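PDB 1QQR: streptokinase domain B from Streptococcus dysgalactiae subsp. equisimilis, which probably contributes to the non-proteolytic activation of plasminogen by streptokinase, the bacterial protein whose action leads to fibrinolysis. Local coordinates for residues A[10-15]-A[47-52]; A[23-28]-A[59-64]; A[74-79]-A[96-101]; A[101-106]-A[110-115]. All coordinates share one frame; numbering follows the deposited sequence.

Contact 1 (A[10-15]-A[47-52]); sequences VEYTVQ and QELLAQ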
# COMPACT_ATOMS: atom_id res chain seq x y z
N VAL A 10 6.67 3.13 6.39
CA VAL A 10 5.49 2.63 5.71
C VAL A 10 5.55 3.01 4.24
O VAL A 10 5.44 4.19 3.88
CB VAL A 10 4.18 3.20 6.32
CG1 VAL A 10 2.97 2.62 5.62
CG2 VAL A 10 4.13 2.89 7.80
N GLU A 11 5.76 2.00 3.40
CA GLU A 11 5.80 2.21 1.97
C GLU A 11 4.45 1.87 1.34
O GLU A 11 3.69 1.04 1.85
CB GLU A 11 6.92 1.39 1.33
CG GLU A 11 8.28 2.03 1.51
CD GLU A 11 9.43 1.09 1.15
OE1 GLU A 11 9.37 0.43 0.10
OE2 GLU A 11 10.40 1.03 1.93
N TYR A 12 4.17 2.52 0.22
CA TYR A 12 2.88 2.33 -0.43
C TYR A 12 2.99 2.05 -1.91
O TYR A 12 3.80 2.65 -2.61
CB TYR A 12 2.06 3.60 -0.22
CG TYR A 12 0.66 3.55 -0.75
CD1 TYR A 12 -0.33 2.84 -0.09
CD2 TYR A 12 0.31 4.24 -1.91
CE1 TYR A 12 -1.63 2.82 -0.57
CE2 TYR A 12 -1.00 4.23 -2.41
CZ TYR A 12 -1.97 3.52 -1.74
OH TYR A 12 -3.28 3.55 -2.18
N THR A 13 2.21 1.10 -2.37
CA THR A 13 2.15 0.81 -3.79
C THR A 13 0.68 0.56 -4.16
O THR A 13 -0.09 -0.06 -3.40
CB THR A 13 3.03 -0.38 -4.19
OG1 THR A 13 3.03 -0.47 -5.62
CG2 THR A 13 2.52 -1.67 -3.63
N VAL A 14 0.28 1.10 -5.30
CA VAL A 14 -1.09 0.98 -5.76
C VAL A 14 -1.15 0.64 -7.25
O VAL A 14 -0.37 1.15 -8.05
CB VAL A 14 -1.87 2.31 -5.51
CG1 VAL A 14 -1.22 3.45 -6.27
CG2 VAL A 14 -3.32 2.16 -5.92
N GLN A 15 -2.09 -0.23 -7.58
CA GLN A 15 -2.34 -0.65 -8.95
C GLN A 15 -3.75 -0.13 -9.31
O GLN A 15 -4.68 -0.19 -8.50
CB GLN A 15 -2.27 -2.19 -9.04
CG GLN A 15 -3.00 -2.79 -10.24
CD GLN A 15 -2.90 -4.32 -10.32
OE1 GLN A 15 -3.19 -5.03 -9.35
NE2 GLN A 15 -2.49 -4.82 -11.49
N GLN A 47 -9.36 6.30 4.72
CA GLN A 47 -9.55 7.61 4.08
C GLN A 47 -8.22 8.23 3.68
O GLN A 47 -8.10 8.85 2.62
CB GLN A 47 -10.32 8.58 4.97
CG GLN A 47 -11.79 8.20 5.17
CD GLN A 47 -12.00 7.25 6.31
OE1 GLN A 47 -13.13 6.91 6.64
NE2 GLN A 47 -10.91 6.80 6.93
N GLU A 48 -7.22 8.09 4.53
CA GLU A 48 -5.89 8.61 4.23
C GLU A 48 -5.29 7.90 3.02
O GLU A 48 -4.64 8.53 2.19
CB GLU A 48 -4.96 8.41 5.42
CG GLU A 48 -5.46 9.10 6.69
CD GLU A 48 -4.51 8.90 7.86
OE1 GLU A 48 -3.91 9.91 8.31
OE2 GLU A 48 -4.36 7.75 8.32
N LEU A 49 -5.51 6.59 2.93
CA LEU A 49 -4.96 5.82 1.82
C LEU A 49 -5.66 6.24 0.52
O LEU A 49 -5.00 6.40 -0.53
CB LEU A 49 -5.11 4.31 2.08
CG LEU A 49 -4.27 3.79 3.26
CD1 LEU A 49 -4.51 2.30 3.42
CD2 LEU A 49 -2.77 4.06 3.02
N LEU A 50 -6.98 6.43 0.60
CA LEU A 50 -7.74 6.89 -0.57
C LEU A 50 -7.18 8.22 -1.05
O LEU A 50 -7.00 8.42 -2.25
CB LEU A 50 -9.23 7.08 -0.25
CG LEU A 50 -10.02 7.74 -1.40
CD1 LEU A 50 -10.25 6.77 -2.54
CD2 LEU A 50 -11.35 8.19 -0.88
N ALA A 51 -6.89 9.12 -0.12
CA ALA A 51 -6.38 10.43 -0.51
C ALA A 51 -5.06 10.24 -1.25
O ALA A 51 -4.80 10.90 -2.26
CB ALA A 51 -6.20 11.35 0.71
N GLN A 52 -4.24 9.33 -0.73
CA GLN A 52 -2.95 9.04 -1.36
C GLN A 52 -3.15 8.48 -2.77
O GLN A 52 -2.50 8.90 -3.72
CB GLN A 52 -2.18 8.01 -0.53
CG GLN A 52 -1.15 8.60 0.39
CD GLN A 52 -0.20 9.53 -0.33
OE1 GLN A 52 0.39 9.19 -1.38
NE2 GLN A 52 -0.04 10.73 0.22
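Tyr12, projecting from the strand 10-15, meets the helix 47-52 through Leu49, and this pair makes the tight part of the contact. CB of Tyr12 points toward the helix, and CG, anti to the backbone N (chi1 -176°), continues the ring in that direction. The CD1-CE1 side of the ring meets a single methyl branch of the leucine obliquely: CE1 of Tyr12 lies 4.0 Å from CD2 of Leu49, and CD1 is close to the same methyl. Leucine suits the place, since its branched end can reach down from the helix to a sheet side chain. The contact belongs to an alpha/beta packing in which helix 46-60 lies across one face of a mixed beta-sheet, with Leu35 of strand 33-38 touching Tyr12, Leu49 and Gln52 alike, and with Ala53 and Ile56 extending the helix's hold on Tyr12. A tyrosine can do this at a buried site because its hydroxyl has a partner: OH is hydrogen-bonded to Glu122 of strand 111-128, while the O of Leu49, 3.7 Å from that OH, is merely nearby. The looser flank is at Gln52. Its CB comes only to 4.4 Å from CE2 of Tyr12, and its amide, on a partly exposed residue, turns elsewhere, OE1 being hydrogen-bonded to Lys33.

Contact 2 (A[23-28]-A[59-64]); sequences DDFRPG and KNHPGY
Phe25 slots its ring between His61 and Tyr64; the three form an aromatic cluster, and Phe25 meets its two partners in different ways. With His61 the contact is a face-to-face stack: the ring centroids are 3.9 Å apart and the planes only 14° from parallel. CE2 of Phe25 sits over the centre of the imidazole, which itself lies offset toward the rim of the phenyl ring, so the two are displaced rather than exactly eclipsed. With Tyr64 the geometry is edge-to-face. Phe25 turns its edge to the phenol, the planes stand at 71°, and CE1 of Phe25 comes within 3.5 Å of CZ of Tyr64. Phenylalanine fits because a flat ring without polar atoms can offer a face to one neighbour and an edge to the other.

No hydrogen bond joins the two segments. The polar end of Tyr64 has its partner elsewhere, OH being hydrogen-bonded to Asp22, which helps to hold the far end of the ring against which Phe25 rests.

Tight turns carry the cluster on both segments. Phe25 is the centre of an inverse gamma turn. A type II beta turn runs from His61 to Tyr64, closed by Tyr64 N to His61 O at 3.2 Å. Gly63 suits its third position, since its positive phi would press a side chain against the preceding carbonyl.

The cluster joins the loop between strands 8-18 and 33-38 to the turn leading from helix 46-60 into strand 64-76; Pro18 and Val126 touch both Phe25 and Tyr64, and Phe16 touches Phe25.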
# COMPACT_ATOMS: atom_id res chain seq x y z
N ASP A 23 -5.01 1.73 -22.96
CA ASP A 23 -3.59 1.39 -23.05
C ASP A 23 -2.69 2.05 -22.02
O ASP A 23 -1.81 1.39 -21.46
CB ASP A 23 -3.06 1.71 -24.45
CG ASP A 23 -3.64 0.81 -25.51
OD1 ASP A 23 -3.71 -0.42 -25.28
OD2 ASP A 23 -4.03 1.33 -26.59
N ASP A 24 -2.89 3.34 -21.78
CA ASP A 24 -2.06 4.07 -20.81
C ASP A 24 -1.79 3.26 -19.55
O ASP A 24 -0.77 3.45 -18.88
CB ASP A 24 -2.72 5.40 -20.45
CG ASP A 24 -2.89 6.31 -21.65
OD1 ASP A 24 -1.86 6.62 -22.31
OD2 ASP A 24 -4.04 6.72 -21.94
N PHE A 25 -2.71 2.35 -19.23
CA PHE A 25 -2.56 1.49 -18.06
C PHE A 25 -1.78 0.24 -18.45
O PHE A 25 -2.34 -0.85 -18.59
CB PHE A 25 -3.92 1.13 -17.46
CG PHE A 25 -4.61 2.30 -16.80
CD1 PHE A 25 -5.37 3.19 -17.55
CD2 PHE A 25 -4.46 2.53 -15.44
CE1 PHE A 25 -5.95 4.30 -16.95
CE2 PHE A 25 -5.04 3.64 -14.83
CZ PHE A 25 -5.79 4.52 -15.59
N ARG A 26 -0.47 0.42 -18.64
CA ARG A 26 0.45 -0.64 -19.00
C ARG A 26 0.70 -1.54 -17.78
O ARG A 26 1.23 -1.09 -16.77
CB ARG A 26 1.78 -0.02 -19.46
CG ARG A 26 2.88 -1.03 -19.74
CD ARG A 26 4.27 -0.40 -19.91
NE ARG A 26 5.26 -1.42 -20.22
CZ ARG A 26 6.57 -1.22 -20.29
NH1 ARG A 26 7.08 -0.01 -20.07
NH2 ARG A 26 7.39 -2.23 -20.58
N PRO A 27 0.35 -2.83 -17.86
CA PRO A 27 0.60 -3.67 -16.68
C PRO A 27 2.10 -3.84 -16.39
O PRO A 27 2.94 -3.75 -17.29
CB PRO A 27 -0.10 -4.98 -17.04
CG PRO A 27 0.08 -5.05 -18.53
CD PRO A 27 -0.15 -3.62 -19.00
N GLY A 28 2.45 -4.08 -15.13
CA GLY A 28 3.84 -4.25 -14.81
C GLY A 28 4.42 -3.10 -14.02
O GLY A 28 5.61 -3.15 -13.65
N LYS A 59 -1.78 12.45 -10.79
CA LYS A 59 -0.51 12.67 -11.48
C LYS A 59 -0.30 11.75 -12.67
O LYS A 59 -0.03 12.21 -13.76
CB LYS A 59 0.67 12.51 -10.53
CG LYS A 59 0.66 13.43 -9.33
CD LYS A 59 1.89 13.18 -8.45
CE LYS A 59 1.89 14.02 -7.17
NZ LYS A 59 3.10 13.77 -6.33
N ASN A 60 -0.42 10.44 -12.46
CA ASN A 60 -0.19 9.49 -13.54
C ASN A 60 -1.31 9.32 -14.55
O ASN A 60 -1.06 8.99 -15.69
CB ASN A 60 0.14 8.11 -12.99
CG ASN A 60 1.34 8.12 -12.08
OD1 ASN A 60 2.28 8.89 -12.27
ND2 ASN A 60 1.32 7.25 -11.08
N HIS A 61 -2.55 9.55 -14.13
CA HIS A 61 -3.67 9.36 -15.04
C HIS A 61 -4.73 10.43 -14.94
O HIS A 61 -5.85 10.19 -14.45
CB HIS A 61 -4.29 7.99 -14.82
CG HIS A 61 -3.32 6.87 -14.99
ND1 HIS A 61 -2.77 6.18 -13.93
CD2 HIS A 61 -2.80 6.31 -16.11
CE1 HIS A 61 -1.96 5.24 -14.39
NE2 HIS A 61 -1.96 5.30 -15.71
N PRO A 62 -4.40 11.65 -15.41
CA PRO A 62 -5.33 12.78 -15.37
C PRO A 62 -6.60 12.40 -16.16
O PRO A 62 -6.53 11.75 -17.21
CB PRO A 62 -4.51 13.90 -16.02
CG PRO A 62 -3.70 13.15 -17.03
CD PRO A 62 -3.23 11.94 -16.25
N GLY A 63 -7.76 12.78 -15.64
CA GLY A 63 -8.99 12.42 -16.31
C GLY A 63 -9.69 11.21 -15.69
O GLY A 63 -10.87 10.96 -15.98
N TYR A 64 -8.99 10.45 -14.84
CA TYR A 64 -9.59 9.29 -14.19
C TYR A 64 -9.84 9.58 -12.73
O TYR A 64 -9.25 10.50 -12.17
CB TYR A 64 -8.67 8.07 -14.28
CG TYR A 64 -8.69 7.35 -15.61
CD1 TYR A 64 -8.00 7.84 -16.71
CD2 TYR A 64 -9.42 6.17 -15.77
CE1 TYR A 64 -8.03 7.18 -17.93
CE2 TYR A 64 -9.46 5.50 -16.99
CZ TYR A 64 -8.76 6.01 -18.07
OH TYR A 64 -8.78 5.34 -19.27

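Contact 3 (A[74-79]-A[96-101]); sequences VTHDND and KNREQA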
# COMPACT_ATOMS: atom_id res chain seq x y z
N VAL A 74 -1.08 -5.63 3.65
CA VAL A 74 0.13 -5.12 4.24
C VAL A 74 1.10 -6.27 4.35
O VAL A 74 0.72 -7.33 4.81
CB VAL A 74 -0.12 -4.50 5.66
CG1 VAL A 74 1.11 -3.69 6.09
CG2 VAL A 74 -1.34 -3.60 5.62
N THR A 75 2.34 -6.05 3.90
CA THR A 75 3.38 -7.07 4.00
C THR A 75 4.35 -6.42 4.98
O THR A 75 4.73 -5.27 4.80
CB THR A 75 4.12 -7.32 2.63
OG1 THR A 75 3.17 -7.71 1.62
CG2 THR A 75 5.18 -8.45 2.77
N HIS A 76 4.73 -7.14 6.02
CA HIS A 76 5.63 -6.60 7.04
C HIS A 76 7.02 -7.13 6.88
O HIS A 76 7.23 -8.33 7.07
CB HIS A 76 5.14 -7.00 8.41
CG HIS A 76 3.68 -6.81 8.57
ND1 HIS A 76 2.80 -7.87 8.52
CD2 HIS A 76 2.94 -5.70 8.73
CE1 HIS A 76 1.57 -7.41 8.65
NE2 HIS A 76 1.62 -6.10 8.77
N ASP A 77 7.97 -6.25 6.56
CA ASP A 77 9.35 -6.68 6.36
C ASP A 77 9.36 -7.87 5.40
O ASP A 77 8.64 -7.85 4.42
CB ASP A 77 9.96 -7.01 7.74
CG ASP A 77 10.05 -5.78 8.59
OD1 ASP A 77 10.79 -4.84 8.17
OD2 ASP A 77 9.38 -5.71 9.63
N ASN A 78 10.16 -8.90 5.68
CA ASN A 78 10.23 -10.08 4.80
C ASN A 78 9.41 -11.22 5.37
O ASN A 78 9.55 -12.36 4.96
CB ASN A 78 11.67 -10.55 4.62
CG ASN A 78 12.43 -9.70 3.62
OD1 ASN A 78 13.65 -9.73 3.56
ND2 ASN A 78 11.69 -8.94 2.83
N ASP A 79 8.59 -10.88 6.34
CA ASP A 79 7.73 -11.84 7.00
C ASP A 79 6.73 -12.44 6.00
O ASP A 79 6.18 -11.75 5.13
CB ASP A 79 7.03 -11.13 8.16
CG ASP A 79 6.21 -12.05 9.04
OD1 ASP A 79 6.17 -13.28 8.77
OD2 ASP A 79 5.61 -11.53 10.00
N LYS A 96 1.67 -2.87 13.16
CA LYS A 96 1.92 -4.12 13.88
C LYS A 96 3.25 -4.15 14.66
O LYS A 96 4.28 -3.69 14.18
CB LYS A 96 1.87 -5.24 12.84
CG LYS A 96 2.00 -6.65 13.33
CD LYS A 96 1.95 -7.57 12.11
CE LYS A 96 2.26 -9.02 12.44
NZ LYS A 96 1.05 -9.81 12.88
N ASN A 97 3.20 -4.70 15.87
CA ASN A 97 4.37 -4.82 16.75
C ASN A 97 5.31 -5.85 16.15
O ASN A 97 4.88 -6.86 15.58
CB ASN A 97 3.96 -5.28 18.15
CG ASN A 97 5.00 -4.95 19.21
OD1 ASN A 97 6.06 -4.38 18.92
ND2 ASN A 97 4.69 -5.29 20.45
N ARG A 98 6.60 -5.61 16.29
CA ARG A 98 7.56 -6.55 15.74
C ARG A 98 8.95 -6.42 16.31
O ARG A 98 9.34 -5.40 16.91
CB ARG A 98 7.63 -6.40 14.21
CG ARG A 98 8.39 -5.15 13.76
CD ARG A 98 8.05 -4.73 12.34
NE ARG A 98 6.68 -4.22 12.21
CZ ARG A 98 6.08 -3.94 11.05
NH1 ARG A 98 6.72 -4.12 9.90
NH2 ARG A 98 4.85 -3.42 11.03
N GLU A 99 9.71 -7.48 16.06
CA GLU A 99 11.10 -7.60 16.45
C GLU A 99 11.88 -6.64 15.56
O GLU A 99 11.57 -6.51 14.38
CB GLU A 99 11.54 -9.04 16.22
CG GLU A 99 12.63 -9.49 17.13
CD GLU A 99 12.20 -9.51 18.58
OE1 GLU A 99 11.28 -10.28 18.91
OE2 GLU A 99 12.79 -8.74 19.37
N GLN A 100 12.88 -5.96 16.11
CA GLN A 100 13.70 -5.02 15.35
C GLN A 100 14.48 -5.76 14.26
O GLN A 100 15.13 -6.76 14.54
CB GLN A 100 14.68 -4.30 16.27
CG GLN A 100 15.75 -3.50 15.57
CD GLN A 100 15.22 -2.23 14.95
OE1 GLN A 100 14.52 -1.46 15.61
NE2 GLN A 100 15.56 -1.99 13.69
N ALA A 101 14.42 -5.25 13.03
CA ALA A 101 15.12 -5.89 11.91
C ALA A 101 16.64 -5.72 11.94
O ALA A 101 17.17 -4.69 12.39
CB ALA A 101 14.59 -5.31 10.59
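Arg98 and Asp77 form a salt bridge across this contact, NH1 giving a hydrogen bond to OD2 over 3.1 Å at an N-H...O angle of 163°. The carboxylate oxygen lies near the guanidinium plane, yet the nitrogen meets OD2 from above the carboxylate plane; the two flat groups stand 87° apart. The arginine is well supplied with acceptors. Bent at chi3 (69°), it folds back so that NE and NH2 both grip the backbone O of Lys96, at 3.1 Å and 3.2 Å, from the same face of that carbonyl. NH2 also has a salt bridge to Asp118, and these acceptors, on three residues, restrain the rotation of the guanidinium. Aspartate suits position 77 because its short carboxylate serves two donors, OD1 accepting from the backbone N of Thr117 while OD2 faces the arginine. A type II' beta turn runs from His76 to Asp79, closed by Asp79 N to His76 O.

Beside these bonds lies a CH-pi contact. CD of Lys96 sits over one face of the His76 ring, 3.6 Å from its centroid, so the lysine's aliphatic stem does the packing. CB of His76 also lies 3.6 Å from NH1 of Arg98, the ring and guanidinium planes almost perpendicular.

The contact ties the end of strand 64-76 to the loop between strands 92-94 and 102-104, with strand 111-128 alongside and Tyr93 of strand 92-94 touching both His76 and Arg98.

Contact 4 (A[101-106]-A[110-115]); sequences AYRINK and LNEEIN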
# COMPACT_ATOMS: atom_id res chain seq x y z
N ALA A 101 14.42 -5.25 13.03
CA ALA A 101 15.12 -5.89 11.91
C ALA A 101 16.64 -5.72 11.94
O ALA A 101 17.17 -4.69 12.39
CB ALA A 101 14.59 -5.31 10.59
N TYR A 102 17.33 -6.74 11.44
CA TYR A 102 18.79 -6.66 11.33
C TYR A 102 19.31 -7.64 10.29
O TYR A 102 18.62 -8.59 9.92
CB TYR A 102 19.47 -6.99 12.66
CG TYR A 102 19.42 -8.47 12.97
CD1 TYR A 102 18.28 -9.04 13.52
CD2 TYR A 102 20.50 -9.31 12.64
CE1 TYR A 102 18.19 -10.41 13.73
CE2 TYR A 102 20.43 -10.70 12.86
CZ TYR A 102 19.27 -11.23 13.40
OH TYR A 102 19.17 -12.57 13.65
N ARG A 103 20.53 -7.41 9.84
CA ARG A 103 21.18 -8.31 8.90
C ARG A 103 22.53 -8.68 9.53
O ARG A 103 22.97 -8.07 10.51
CB ARG A 103 21.40 -7.64 7.54
CG ARG A 103 22.17 -6.36 7.59
CD ARG A 103 22.67 -6.00 6.19
NE ARG A 103 23.14 -4.61 6.15
CZ ARG A 103 22.51 -3.62 5.53
NH1 ARG A 103 21.37 -3.86 4.88
NH2 ARG A 103 22.99 -2.39 5.58
N ILE A 104 23.17 -9.68 8.97
CA ILE A 104 24.45 -10.12 9.48
C ILE A 104 25.59 -9.50 8.67
O ILE A 104 25.59 -9.56 7.45
CB ILE A 104 24.51 -11.64 9.46
CG1 ILE A 104 23.50 -12.16 10.49
CG2 ILE A 104 25.93 -12.14 9.71
CD1 ILE A 104 23.44 -13.68 10.64
N ASN A 105 26.53 -8.85 9.36
CA ASN A 105 27.66 -8.21 8.69
C ASN A 105 28.45 -9.32 8.05
O ASN A 105 28.89 -10.25 8.74
CB ASN A 105 28.56 -7.48 9.68
CG ASN A 105 29.75 -6.79 9.00
OD1 ASN A 105 29.71 -5.59 8.72
ND2 ASN A 105 30.80 -7.55 8.73
N LYS A 106 28.64 -9.23 6.74
CA LYS A 106 29.39 -10.25 6.01
C LYS A 106 30.79 -10.45 6.59
O LYS A 106 31.18 -11.57 6.94
CB LYS A 106 29.46 -9.88 4.53
CG LYS A 106 28.10 -9.82 3.84
CD LYS A 106 28.24 -9.68 2.32
CE LYS A 106 26.88 -9.76 1.61
NZ LYS A 106 27.01 -9.61 0.14
N LEU A 110 28.76 -10.13 12.68
CA LEU A 110 28.00 -9.58 13.81
C LEU A 110 26.71 -8.96 13.27
O LEU A 110 26.60 -8.72 12.07
CB LEU A 110 28.83 -8.53 14.55
CG LEU A 110 30.03 -9.14 15.31
CD1 LEU A 110 30.84 -8.04 16.00
CD2 LEU A 110 29.52 -10.16 16.35
N ASN A 111 25.74 -8.72 14.15
CA ASN A 111 24.47 -8.16 13.74
C ASN A 111 24.41 -6.64 13.61
O ASN A 111 24.88 -5.91 14.50
CB ASN A 111 23.38 -8.57 14.72
CG ASN A 111 23.29 -10.07 14.90
OD1 ASN A 111 23.63 -10.83 13.99
ND2 ASN A 111 22.82 -10.50 16.05
N GLU A 112 23.84 -6.15 12.51
CA GLU A 112 23.65 -4.72 12.32
C GLU A 112 22.18 -4.41 12.03
O GLU A 112 21.60 -4.91 11.06
CB GLU A 112 24.54 -4.16 11.22
CG GLU A 112 24.44 -4.84 9.90
CD GLU A 112 25.06 -3.99 8.82
OE1 GLU A 112 24.61 -2.83 8.67
OE2 GLU A 112 25.99 -4.47 8.13
N GLU A 113 21.58 -3.60 12.89
CA GLU A 113 20.18 -3.25 12.77
C GLU A 113 19.88 -2.39 11.57
O GLU A 113 20.70 -1.58 11.14
CB GLU A 113 19.71 -2.56 14.04
CG GLU A 113 19.84 -3.43 15.29
CD GLU A 113 19.40 -2.70 16.55
OE1 GLU A 113 19.53 -1.46 16.60
OE2 GLU A 113 18.94 -3.37 17.49
N ILE A 114 18.71 -2.62 11.00
CA ILE A 114 18.28 -1.84 9.85
C ILE A 114 16.82 -1.52 10.05
O ILE A 114 16.15 -2.06 10.95
CB ILE A 114 18.47 -2.60 8.53
CG1 ILE A 114 17.88 -4.00 8.62
CG2 ILE A 114 19.95 -2.64 8.18
CD1 ILE A 114 17.76 -4.68 7.26
N ASN A 115 16.32 -0.62 9.22
CA ASN A 115 14.93 -0.19 9.34
C ASN A 115 13.90 -1.24 8.99
O ASN A 115 14.05 -2.00 8.04
CB ASN A 115 14.73 1.08 8.52
CG ASN A 115 15.46 2.28 9.12
OD1 ASN A 115 16.31 2.90 8.48
ND2 ASN A 115 15.14 2.59 10.38
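Arg103 and Glu112 face each other as the hydrogen-bonded pair of an antiparallel beta hairpin, formed by strands 102-104 and 111-113. Their backbones are joined twice: Arg103 N gives to Glu112 O, and Glu112 N returns a nearly straight bond to Arg103 O at 2.9 Å and 177°. Toward the hairpin's loop, Asn105 N reaches Leu110 O at 2.7 Å; at the other end Ile114 N bonds to Ala101 O. On the face of the hairpin carrying Arg103 and Glu112, a salt bridge adds to these bonds, NE of Arg103 standing 3.4 Å from OE1 of Glu112. The guanidinium and carboxylate planes are 75° apart, so the charges meet without a flat, paired grip. Opposite charges on a cross-strand pair suit this solvent-facing position.

Apolar contacts add to the bridge. The stems of the two residues touch, CG of Arg103 to CG of Glu112 at 3.6 Å, and CG2 of Ile114 lies over the centre of one guanidinium face; the arginine thereby combines its ionic contact with an apolar one. At the end of the hairpin far from its loop, Ala101, whose small side chain fits close to the backbone, places CB 4.1 Å from CG1 of Ile114.

The other face holds Tyr102, Ile104, Asn111 and Glu113. Glu113 looks beyond the hairpin, its OE1 forming a salt bridge to Lys6. Tyr102 has CG between the backbone N and the carbonyl carbon (chi1 74°), which lays the ring diagonally over the neighbouring strand, with CE2 3.4 Å from OD1 of Asn111.

Overall arrangement
Contacts 1, 3 and 4 reach one mixed sheet, contact 1 through strand 8-18, contact 3 through strand 64-76 and contact 4 through strands 102-104 and 111-128, and contact 2 ends at the start of strand 64-76. Contacts 1 and 2 share helix 46-60, their centres about 16 Å apart, and their segments alternate along the chain; contacts 3 and 4 follow in series. Contacts 3 and 4, about 15 Å between centres, share Ala101 and touch, whereas the centres of contacts 2 and 4 are about 39 Å apart, on opposite sides of the chain's centre. The domain is therefore elongated, with the helix packed on the sheet near its middle, an aromatic cluster toward one end and an exposed hairpin at the other.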